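Signal recognition particle 54 kDa protein (Aeropyrum pernix, PDB 7EPK) belongs to the SRP54 family of signal recognition particle proteins, with helical-bundle, GTPase and signal-peptide-binding regions, and is modelled here with GDP and magnesium. Local coordinates at residues A152-G156 / D172-R176; P162-R167 / A203-V208. One frame throughout, in Å; residues are numbered along the deposited sequence.

Interaction 1 (A152-G156 / D172-R176)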
ATOM      1  N   ALA A 152      20.893 -20.227   3.292  1.00 72.74           N
ATOM      2  CA  ALA A 152      20.570 -20.505   1.872  1.00 74.00           C
ATOM      3  C   ALA A 152      21.722 -21.291   1.251  1.00 65.62           C
ATOM      4  O   ALA A 152      22.886 -20.983   1.595  1.00 68.95           O
ATOM      5  CB  ALA A 152      20.337 -19.211   1.120  1.00 75.80           C
ATOM      6  N   MET A 153      21.403 -22.222   0.344  1.00 55.17           N
ATOM      7  CA  MET A 153      22.405 -23.003  -0.422  1.00 55.85           C
ATOM      8  C   MET A 153      23.264 -22.041  -1.252  1.00 56.74           C
ATOM      9  O   MET A 153      22.907 -20.861  -1.369  1.00 55.18           O
ATOM     10  CB  MET A 153      21.742 -24.029  -1.340  1.00 56.72           C
ATOM     11  CG  MET A 153      20.883 -25.040  -0.601  1.00 56.68           C
ATOM     12  SD  MET A 153      19.939 -26.117  -1.724  1.00 67.53           S
ATOM     13  CE  MET A 153      18.721 -26.743  -0.565  1.00 75.90           C
ATOM     14  N   PHE A 154      24.389 -22.522  -1.768  1.00 60.53           N
ATOM     15  CA  PHE A 154      25.373 -21.696  -2.508  1.00 59.04           C
ATOM     16  C   PHE A 154      25.954 -22.504  -3.664  1.00 61.01           C
ATOM     17  O   PHE A 154      25.969 -23.745  -3.628  1.00 68.81           O
ATOM     18  CB  PHE A 154      26.488 -21.202  -1.587  1.00 57.39           C
ATOM     19  CG  PHE A 154      27.625 -20.490  -2.282  1.00 60.25           C
ATOM     20  CD1 PHE A 154      27.585 -19.121  -2.499  1.00 60.67           C
ATOM     21  CD2 PHE A 154      28.755 -21.181  -2.693  1.00 64.18           C
ATOM     22  CE1 PHE A 154      28.639 -18.476  -3.131  1.00 61.27           C
ATOM     23  CE2 PHE A 154      29.806 -20.533  -3.326  1.00 62.77           C
ATOM     24  CZ  PHE A 154      29.744 -19.181  -3.549  1.00 60.02           C
ATOM     25  N   TYR A 155      26.395 -21.782  -4.685  1.00 59.56           N
ATOM     26  CA  TYR A 155      27.225 -22.307  -5.781  1.00 54.66           C
ATOM     27  C   TYR A 155      27.910 -21.130  -6.462  1.00 58.09           C
ATOM     28  O   TYR A 155      27.234 -20.137  -6.735  1.00 51.94           O
ATOM     29  CB  TYR A 155      26.392 -23.097  -6.778  1.00 54.12           C
ATOM     30  CG  TYR A 155      27.218 -23.605  -7.925  1.00 61.80           C
ATOM     31  CD1 TYR A 155      27.704 -22.735  -8.884  1.00 59.94           C
ATOM     32  CD2 TYR A 155      27.566 -24.943  -8.023  1.00 67.18           C
ATOM     33  CE1 TYR A 155      28.466 -23.192  -9.944  1.00 63.25           C
ATOM     34  CE2 TYR A 155      28.336 -25.413  -9.076  1.00 64.48           C
ATOM     35  CZ  TYR A 155      28.781 -24.530 -10.040  1.00 57.49           C
ATOM     36  OH  TYR A 155      29.525 -24.946 -11.093  1.00 56.91           O
ATOM     37  N   GLY A 156      29.208 -21.276  -6.726  1.00 63.63           N
ATOM     38  CA  GLY A 156      30.038 -20.282  -7.419  1.00 63.81           C
ATOM     39  C   GLY A 156      31.290 -20.893  -8.018  1.00 63.20           C
ATOM     40  O   GLY A 156      31.632 -22.016  -7.686  1.00 61.11           O
ATOM     41  N   ASP A 172      22.742 -26.579 -10.534  1.00 48.27           N
ATOM     42  CA  ASP A 172      23.170 -27.236  -9.273  1.00 53.84           C
ATOM     43  C   ASP A 172      22.065 -27.092  -8.224  1.00 57.98           C
ATOM     44  O   ASP A 172      21.712 -28.111  -7.595  1.00 60.65           O
ATOM     45  CB  ASP A 172      24.462 -26.641  -8.720  1.00 55.16           C
ATOM     46  CG  ASP A 172      24.817 -27.261  -7.384  1.00 57.21           C
ATOM     47  OD1 ASP A 172      25.352 -28.398  -7.404  1.00 62.40           O
ATOM     48  OD2 ASP A 172      24.514 -26.629  -6.342  1.00 50.97           O
ATOM     49  N   LEU A 173      21.559 -25.860  -8.078  1.00 58.32           N
ATOM     50  CA  LEU A 173      20.610 -25.411  -7.029  1.00 51.20           C
ATOM     51  C   LEU A 173      19.192 -25.904  -7.338  1.00 47.56           C
ATOM     52  O   LEU A 173      18.475 -26.271  -6.407  1.00 47.15           O
ATOM     53  CB  LEU A 173      20.666 -23.886  -6.962  1.00 54.24           C
ATOM     54  CG  LEU A 173      21.932 -23.299  -6.334  1.00 57.71           C
ATOM     55  CD1 LEU A 173      21.946 -21.784  -6.486  1.00 56.72           C
ATOM     56  CD2 LEU A 173      22.056 -23.692  -4.857  1.00 58.33           C
ATOM     57  N   LEU A 174      18.786 -25.913  -8.597  1.00 49.35           N
ATOM     58  CA  LEU A 174      17.505 -26.550  -8.997  1.00 51.76           C
ATOM     59  C   LEU A 174      17.529 -28.038  -8.615  1.00 57.42           C
ATOM     60  O   LEU A 174      16.503 -28.500  -8.082  1.00 65.08           O
ATOM     61  CB  LEU A 174      17.264 -26.320 -10.493  1.00 47.80           C
ATOM     62  CG  LEU A 174      16.399 -25.100 -10.834  1.00 45.02           C
ATOM     63  CD1 LEU A 174      16.213 -24.163  -9.654  1.00 41.64           C
ATOM     64  CD2 LEU A 174      16.968 -24.331 -12.008  1.00 45.69           C
ATOM     65  N   SER A 175      18.660 -28.732  -8.831  1.00 66.30           N
ATOM     66  CA  SER A 175      18.901 -30.170  -8.509  1.00 59.87           C
ATOM     67  C   SER A 175      18.697 -30.432  -7.018  1.00 59.63           C
ATOM     68  O   SER A 175      18.226 -31.542  -6.695  1.00 62.20           O
ATOM     69  CB  SER A 175      20.277 -30.596  -8.901  1.00 58.61           C
ATOM     70  OG  SER A 175      20.410 -30.558 -10.305  1.00 73.98           O
ATOM     71  N   ARG A 176      19.053 -29.452  -6.173  1.00 52.48           N
ATOM     72  CA  ARG A 176      19.037 -29.523  -4.686  1.00 54.34           C
ATOM     73  C   ARG A 176      17.744 -28.879  -4.153  1.00 58.72           C
ATOM     74  O   ARG A 176      17.705 -28.517  -2.943  1.00 55.41           O
ATOM     75  CB  ARG A 176      20.311 -28.853  -4.154  1.00 55.80           C
ATOM     76  CG  ARG A 176      21.600 -29.441  -4.724  1.00 57.16           C
ATOM     77  CD  ARG A 176      22.802 -28.509  -4.725  1.00 54.43           C
ATOM     78  NE  ARG A 176      23.183 -28.161  -3.363  1.00 55.78           N
ATOM     79  CZ  ARG A 176      24.004 -27.172  -3.015  1.00 55.70           C
ATOM     80  NH1 ARG A 176      24.573 -26.397  -3.931  1.00 53.06           N
ATOM     81  NH2 ARG A 176      24.236 -26.955  -1.732  1.00 57.86           N
TER

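Interaction 2 (P162-R167 / A203-V208)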
ATOM      1  N   PRO A 162      31.477 -16.377 -17.355  1.00 56.35           N
ATOM      2  CA  PRO A 162      30.459 -16.054 -16.352  1.00 60.79           C
ATOM      3  C   PRO A 162      29.067 -16.631 -16.671  1.00 55.67           C
ATOM      4  O   PRO A 162      28.397 -17.069 -15.758  1.00 63.28           O
ATOM      5  CB  PRO A 162      30.469 -14.519 -16.336  1.00 60.20           C
ATOM      6  CG  PRO A 162      31.849 -14.157 -16.828  1.00 55.33           C
ATOM      7  CD  PRO A 162      32.134 -15.184 -17.900  1.00 53.07           C
ATOM      8  N   ALA A 163      28.684 -16.665 -17.947  1.00 53.43           N
ATOM      9  CA  ALA A 163      27.396 -17.226 -18.413  1.00 52.46           C
ATOM     10  C   ALA A 163      27.318 -18.702 -18.033  1.00 55.38           C
ATOM     11  O   ALA A 163      26.257 -19.123 -17.528  1.00 56.24           O
ATOM     12  CB  ALA A 163      27.236 -17.042 -19.893  1.00 52.79           C
ATOM     13  N   GLU A 164      28.397 -19.458 -18.256  1.00 57.96           N
ATOM     14  CA  GLU A 164      28.413 -20.924 -17.999  1.00 58.99           C
ATOM     15  C   GLU A 164      28.497 -21.150 -16.487  1.00 50.13           C
ATOM     16  O   GLU A 164      27.942 -22.139 -15.996  1.00 49.19           O
ATOM     17  CB  GLU A 164      29.551 -21.606 -18.764  1.00 66.91           C
ATOM     18  CG  GLU A 164      29.312 -21.669 -20.261  1.00 78.13           C
ATOM     19  CD  GLU A 164      28.279 -22.697 -20.700  1.00 90.31           C
ATOM     20  OE1 GLU A 164      28.469 -23.900 -20.373  1.00 87.28           O
ATOM     21  OE2 GLU A 164      27.283 -22.295 -21.370  1.00 91.27           O
ATOM     22  N   ILE A 165      29.148 -20.256 -15.761  1.00 46.74           N
ATOM     23  CA  ILE A 165      29.224 -20.358 -14.275  1.00 50.80           C
ATOM     24  C   ILE A 165      27.804 -20.220 -13.734  1.00 54.55           C
ATOM     25  O   ILE A 165      27.405 -20.985 -12.825  1.00 52.45           O
ATOM     26  CB  ILE A 165      30.151 -19.292 -13.676  1.00 46.44           C
ATOM     27  CG1 ILE A 165      31.591 -19.494 -14.160  1.00 48.40           C
ATOM     28  CG2 ILE A 165      30.028 -19.311 -12.164  1.00 44.66           C
ATOM     29  CD1 ILE A 165      32.527 -18.342 -13.867  1.00 52.25           C
ATOM     30  N   ALA A 166      27.082 -19.252 -14.287  1.00 55.72           N
ATOM     31  CA  ALA A 166      25.713 -18.907 -13.876  1.00 53.00           C
ATOM     32  C   ALA A 166      24.781 -20.065 -14.279  1.00 49.06           C
ATOM     33  O   ALA A 166      24.022 -20.539 -13.430  1.00 47.96           O
ATOM     34  CB  ALA A 166      25.363 -17.563 -14.481  1.00 53.57           C
ATOM     35  N   ARG A 167      24.865 -20.566 -15.510  1.00 48.13           N
ATOM     36  CA  ARG A 167      24.053 -21.745 -15.914  1.00 50.15           C
ATOM     37  C   ARG A 167      24.365 -22.920 -14.992  1.00 47.76           C
ATOM     38  O   ARG A 167      23.456 -23.650 -14.637  1.00 52.21           O
ATOM     39  CB  ARG A 167      24.297 -22.186 -17.352  1.00 50.37           C
ATOM     40  CG  ARG A 167      23.075 -22.847 -17.965  1.00 60.08           C
ATOM     41  CD  ARG A 167      23.397 -23.702 -19.176  1.00 72.99           C
ATOM     42  NE  ARG A 167      23.913 -25.007 -18.760  1.00 84.63           N
ATOM     43  CZ  ARG A 167      25.135 -25.484 -19.002  1.00 81.42           C
ATOM     44  NH1 ARG A 167      25.457 -26.688 -18.561  1.00 78.91           N
ATOM     45  NH2 ARG A 167      26.020 -24.784 -19.692  1.00 81.73           N
ATOM     46  N   ALA A 203      24.563 -11.877 -21.696  1.00 54.57           N
ATOM     47  CA  ALA A 203      25.004 -13.247 -22.048  1.00 58.46           C
ATOM     48  C   ALA A 203      24.550 -14.177 -20.919  1.00 52.51           C
ATOM     49  O   ALA A 203      23.872 -15.178 -21.205  1.00 49.00           O
ATOM     50  CB  ALA A 203      26.507 -13.285 -22.279  1.00 57.53           C
ATOM     51  N   ILE A 204      24.887 -13.815 -19.680  1.00 50.53           N
ATOM     52  CA  ILE A 204      24.394 -14.501 -18.451  1.00 51.89           C
ATOM     53  C   ILE A 204      22.881 -14.649 -18.564  1.00 46.36           C
ATOM     54  O   ILE A 204      22.387 -15.765 -18.362  1.00 40.70           O
ATOM     55  CB  ILE A 204      24.770 -13.736 -17.171  1.00 51.54           C
ATOM     56  CG1 ILE A 204      26.278 -13.774 -16.917  1.00 49.80           C
ATOM     57  CG2 ILE A 204      23.977 -14.265 -15.980  1.00 50.42           C
ATOM     58  CD1 ILE A 204      26.754 -12.687 -15.984  1.00 49.55           C
ATOM     59  N   ALA A 205      22.193 -13.553 -18.882  1.00 49.00           N
ATOM     60  CA  ALA A 205      20.716 -13.512 -18.972  1.00 51.70           C
ATOM     61  C   ALA A 205      20.256 -14.568 -19.978  1.00 53.47           C
ATOM     62  O   ALA A 205      19.302 -15.309 -19.674  1.00 64.63           O
ATOM     63  CB  ALA A 205      20.241 -12.139 -19.341  1.00 46.99           C
ATOM     64  N   SER A 206      20.942 -14.678 -21.111  1.00 55.24           N
ATOM     65  CA  SER A 206      20.538 -15.579 -22.219  1.00 56.80           C
ATOM     66  C   SER A 206      20.644 -17.039 -21.761  1.00 58.14           C
ATOM     67  O   SER A 206      19.698 -17.818 -22.036  1.00 59.96           O
ATOM     68  CB  SER A 206      21.340 -15.321 -23.465  1.00 54.33           C
ATOM     69  OG  SER A 206      20.667 -15.846 -24.600  1.00 50.14           O
ATOM     70  N   LYS A 207      21.740 -17.398 -21.089  1.00 57.66           N
ATOM     71  CA  LYS A 207      21.955 -18.776 -20.572  1.00 66.83           C
ATOM     72  C   LYS A 207      20.975 -19.064 -19.418  1.00 63.55           C
ATOM     73  O   LYS A 207      20.484 -20.209 -19.326  1.00 58.05           O
ATOM     74  CB  LYS A 207      23.402 -18.963 -20.102  1.00 73.63           C
ATOM     75  CG  LYS A 207      24.472 -18.834 -21.181  1.00 84.86           C
ATOM     76  CD  LYS A 207      24.268 -19.736 -22.386  1.00 91.03           C
ATOM     77  CE  LYS A 207      25.517 -19.913 -23.226  1.00 87.37           C
ATOM     78  NZ  LYS A 207      26.099 -21.266 -23.047  1.00 93.00           N
ATOM     79  N   VAL A 208      20.698 -18.075 -18.565  1.00 56.41           N
ATOM     80  CA  VAL A 208      20.000 -18.299 -17.271  1.00 51.67           C
ATOM     81  C   VAL A 208      18.483 -18.236 -17.459  1.00 47.92           C
ATOM     82  O   VAL A 208      17.805 -19.006 -16.772  1.00 48.90           O
ATOM     83  CB  VAL A 208      20.506 -17.320 -16.205  1.00 56.32           C
ATOM     84  CG1 VAL A 208      19.708 -17.433 -14.924  1.00 65.80           C
ATOM     85  CG2 VAL A 208      21.979 -17.551 -15.900  1.00 60.09           C
TER

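Interaction 1 (A152-G156 / D172-R176)
M153 and R176 both set CG anti to the carbonyl carbon (chi1 -56° in the arginine), and from there their side chains run past each other in opposite directions. M153 stays extended beyond CG, so its SD reaches R176 CB at 3.7 Å, while the arginine chain bends at chi3 and brings its guanidinium to the strand's outer edge, with M153 CB over one face, 3.9 Å from NH2. NH1 then donates to F154 O at 3.0 Å, a fairly straight bond (157°) that leaves the guanidinium edge in its own plane but meets the carbonyl tilted out of that group's plane. The same NH1 forms a salt bridge with D172 OD2, one helical turn back; its modelled length is too short to be trusted, but the pairing would help hold the guanidinium at the strand. D172 also lies beside the Y155 ring: its CB is 3.6 Å from Y155 CD2, an oblique approach with ring and carboxylate planes 37° apart. Deeper in the contact, L173 sends CD2 to M153 CB at 3.5 Å. The principle illustrated is how a helix packed on a sheet's face can send a side chain from its end to the edge strand's outward carbonyl. Strand 153-156 is outermost at this side; M153 and Y155 bond to strand 127-131 through their backbones. F154's ring packs against helix 139-150, meeting Y140 edge-to-face, while L173 packs on V130 of strand 127-131 and V181 of strand 180-184.

Interaction 2 (P162-R167 / A203-V208)
I204 lies against the A163 backbone, its CG1 3.9 Å from A163 N, and its CD1 extends to P162 CB. One turn on, the A166 methyl points at the partner helix and meets two branches, I204 CG2 at 3.9 Å and V208 CG2 at 3.7 Å. With CG1 anti to the backbone N (chi1 174°), V208 CG2 falls beside that N and faces A166. The small side chains of A163 and A166 are consistent with the close approach of the helices, whose short axes come within 8.2 Å. They run in roughly the same direction, 33° from parallel. On the outer side K207 heads toward helix 162-167: its CG rests on A163 CB at 3.5 Å, and the bent chain then crosses E164 at a slant. E164, turned at chi2, is the middle of a charged network. R167 NH2 approaches E164 OE1 in the guanidinium plane through a weak bond within the same helix, and K207 pairs with E164 OE2, although those two atoms sit too close in the model for their exact places to be relied on. Apolar packing thus lies inward and charges outward. Beneath them, I204 touches L100 and V208 touches I98 on strand 97-102, so helix 194-208 sits on the sheet while I165 of its neighbour turns to the loop residues T134 and E157.

Helix 162-175 serves both contacts, its first turns in interaction 2 and its last turn in interaction 1, whose centres lie 15 Å apart. Along the chain the segments alternate: 152-156, 162-167, 172-176, then 203-208. The two sites meet directly where Y155 CE1 packs 3.8 Å from I165 O. Interaction 1 joins the helix's C-terminal end to the edge strand 153-156; interaction 2 sets its N-terminal end beside helix 194-208, which lies on the central strand 97-102. All four segments belong to the GTPase domain, built on the largely parallel sheet of a P-loop NTPase, and the side chains of F154 and I204 lie about 12 and 13 Å from the bound GDP.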